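Local atomic coordinates of uncharacterized protein (Aeromonas hydrophila J-1, PDB entry 6R1J), a protein that is the AhlC component of AHL, a tripartite alpha-pore-forming toxin, and probably takes part in forming its membrane pore. Residues Ser219-Thr224 against Arg259-Asp264. The protein carries 3 engineered substitutions. Numbering follows the deposited sequence.
With NA (sodium ion), chain C.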
loop_
_atom_site.group_PDB
_atom_site.type_symbol
_atom_site.label_atom_id
_atom_site.label_comp_id
_atom_site.label_asym_id
_atom_site.label_seq_id
_atom_site.Cartn_x
_atom_site.Cartn_y
_atom_site.Cartn_z
ATOM N N SER A 219 9.689 -5.589 27.183
ATOM C CA SER A 219 8.588 -5.497 28.150
ATOM C C SER A 219 8.290 -6.915 28.691
ATOM O O SER A 219 8.067 -7.062 29.912
ATOM C CB SER A 219 7.369 -4.837 27.533
ATOM O OG SER A 219 6.274 -4.965 28.396
ATOM N N LYS A 220 8.330 -7.933 27.834
ATOM C CA LYS A 220 8.049 -9.342 28.268
ATOM C C LYS A 220 9.124 -9.736 29.281
ATOM O O LYS A 220 8.780 -10.217 30.343
ATOM C CB LYS A 220 7.967 -10.261 27.042
ATOM C CG LYS A 220 7.512 -11.676 27.379
ATOM C CD LYS A 220 7.299 -12.592 26.192
ATOM C CE LYS A 220 6.569 -13.870 26.615
ATOM N NZ LYS A 220 7.210 -14.531 27.791
ATOM N N VAL A 221 10.379 -9.368 29.032
ATOM C CA VAL A 221 11.508 -9.679 29.948
ATOM C C VAL A 221 11.250 -9.031 31.318
ATOM O O VAL A 221 11.419 -9.712 32.348
ATOM C CB VAL A 221 12.847 -9.300 29.304
ATOM C CG1 VAL A 221 13.945 -9.130 30.321
ATOM C CG2 VAL A 221 13.237 -10.306 28.219
ATOM N N GLY A 222 10.911 -7.743 31.355
ATOM C CA GLY A 222 10.505 -7.053 32.591
ATOM C C GLY A 222 9.344 -7.738 33.295
ATOM O O GLY A 222 9.420 -7.897 34.523
ATOM N N ASN A 223 8.316 -8.174 32.575
ATOM C CA ASN A 223 7.140 -8.850 33.190
ATOM C C ASN A 223 7.621 -10.155 33.867
ATOM O O ASN A 223 7.222 -10.436 35.016
ATOM C CB ASN A 223 6.017 -9.119 32.176
ATOM C CG ASN A 223 5.379 -7.867 31.591
ATOM O OD1 ASN A 223 5.430 -6.790 32.189
ATOM N ND2 ASN A 223 4.784 -7.989 30.414
ATOM N N THR A 224 8.423 -10.958 33.177
ATOM C CA THR A 224 8.950 -12.228 33.763
ATOM C C THR A 224 9.789 -11.908 35.003
ATOM O O THR A 224 9.692 -12.638 35.970
ATOM C CB THR A 224 9.814 -12.985 32.767
ATOM O OG1 THR A 224 8.941 -13.205 31.657
ATOM C CG2 THR A 224 10.416 -14.274 33.309
ATOM N N ARG A 259 13.989 -19.725 33.706
ATOM C CA ARG A 259 14.148 -20.417 32.395
ATOM C C ARG A 259 13.380 -19.650 31.315
ATOM O O ARG A 259 13.811 -19.643 30.160
ATOM C CB ARG A 259 13.695 -21.872 32.536
ATOM C CG ARG A 259 14.717 -22.628 33.369
ATOM C CD ARG A 259 14.512 -24.111 33.502
ATOM N NE ARG A 259 15.727 -24.620 34.145
ATOM C CZ ARG A 259 15.744 -25.692 34.899
ATOM N NH1 ARG A 259 14.607 -26.310 35.111
ATOM N NH2 ARG A 259 16.861 -26.110 35.468
ATOM N N THR A 260 12.240 -19.058 31.649
ATOM C CA THR A 260 11.524 -18.178 30.695
ATOM C C THR A 260 12.469 -17.059 30.265
ATOM O O THR A 260 12.555 -16.788 29.078
ATOM C CB THR A 260 10.168 -17.738 31.244
ATOM O OG1 THR A 260 9.466 -18.951 31.508
ATOM C CG2 THR A 260 9.375 -16.898 30.253
ATOM N N LEU A 261 13.163 -16.386 31.173
ATOM C CA LEU A 261 14.075 -15.283 30.765
ATOM C C LEU A 261 15.109 -15.773 29.750
ATOM O O LEU A 261 15.471 -15.026 28.798
ATOM C CB LEU A 261 14.850 -14.800 31.983
ATOM C CG LEU A 261 14.117 -13.949 32.983
ATOM C CD1 LEU A 261 15.023 -13.702 34.175
ATOM C CD2 LEU A 261 13.653 -12.634 32.358
ATOM N N GLN A 262 15.666 -16.956 30.009
ATOM C CA GLN A 262 16.769 -17.503 29.168
ATOM C C GLN A 262 16.221 -17.730 27.775
ATOM O O GLN A 262 16.955 -17.519 26.821
ATOM C CB GLN A 262 17.354 -18.792 29.749
ATOM C CG GLN A 262 17.916 -18.567 31.129
ATOM C CD GLN A 262 18.351 -19.853 31.799
ATOM O OE1 GLN A 262 17.596 -20.823 31.918
ATOM N NE2 GLN A 262 19.592 -19.850 32.246
ATOM N N VAL A 263 14.967 -18.139 27.671
ATOM C CA VAL A 263 14.374 -18.360 26.333
ATOM C C VAL A 263 14.143 -16.992 25.693
ATOM O O VAL A 263 14.552 -16.808 24.574
ATOM C CB VAL A 263 13.075 -19.181 26.409
ATOM C CG1 VAL A 263 12.357 -19.185 25.078
ATOM C CG2 VAL A 263 13.327 -20.606 26.867
ATOM N N ASP A 264 13.503 -16.071 26.412
ATOM C CA ASP A 264 13.067 -14.765 25.861
ATOM C C ASP A 264 14.256 -13.869 25.499
ATOM O O ASP A 264 14.168 -13.162 24.475
ATOM C CB ASP A 264 12.077 -14.108 26.825
ATOM C CG ASP A 264 10.731 -14.831 26.826
ATOM O OD1 ASP A 264 10.521 -15.753 25.982
ATOM O OD2 ASP A 264 9.885 -14.485 27.652
HETATM NA NA NA C . 10.808 -13.355 29.521
#
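A sodium site bridges two antiparallel helices in the long alpha-helical bundle of this toxin component, with Thr224 of helix 163-236 and Asp264 of helix 244-264 as its protein ligands. The axes of segments 219-224 and 259-264 run at 170°, nearly antiparallel, and approach to 9.7 Å, with Val221 and Leu261 as the nearest CA pair. The ion sits between the helices, 2.4 Å from Asp264 OD2 and 2.8 Å from Thr224 OG1; those two oxygens are themselves too far apart to bond directly, so the metal makes the link.

Asp264 OD2 carries a second load. Lys220 NZ donates to Asp264 OD2 at 2.7 Å, arriving on the syn side and 18° out of the carboxylate plane, in a salt bridge whose side chains meet at about a right angle. The Lys220 chain is extended until its last torsion turns NZ aside (chi4 -51°), and CD and CE also lie against OD2. Two positive partners at one oxygen would be expected to favour the ionised carboxylate.

Thr224 OG1 lies anti to its own carbonyl carbon and donates a 3.3 Å hydrogen bond to Lys220 O, from above the carbonyl plane; that oxygen also accepts from Thr224 N. CG2 of Thr224 is anti to the backbone N and lies 3.7 Å from Leu261 CG, the two side chains sliding past each other in opposite directions.

Methyl groups of Thr260 and Leu261 lie beside the ion. Thr260 CG2 also neighbours Thr224 OG1, while the Thr260 hydroxyl is hydrogen-bonded to Gln177 of the second subunit. Leu261 also touches Phe58 of helix 28-70, and Val221 rests on Thr99 of helix 78-157. Leu261 CD2 ends 3.7 Å from Val221 O and 4.1 Å from Val221 CG1, the two side chains crossing at about a right angle.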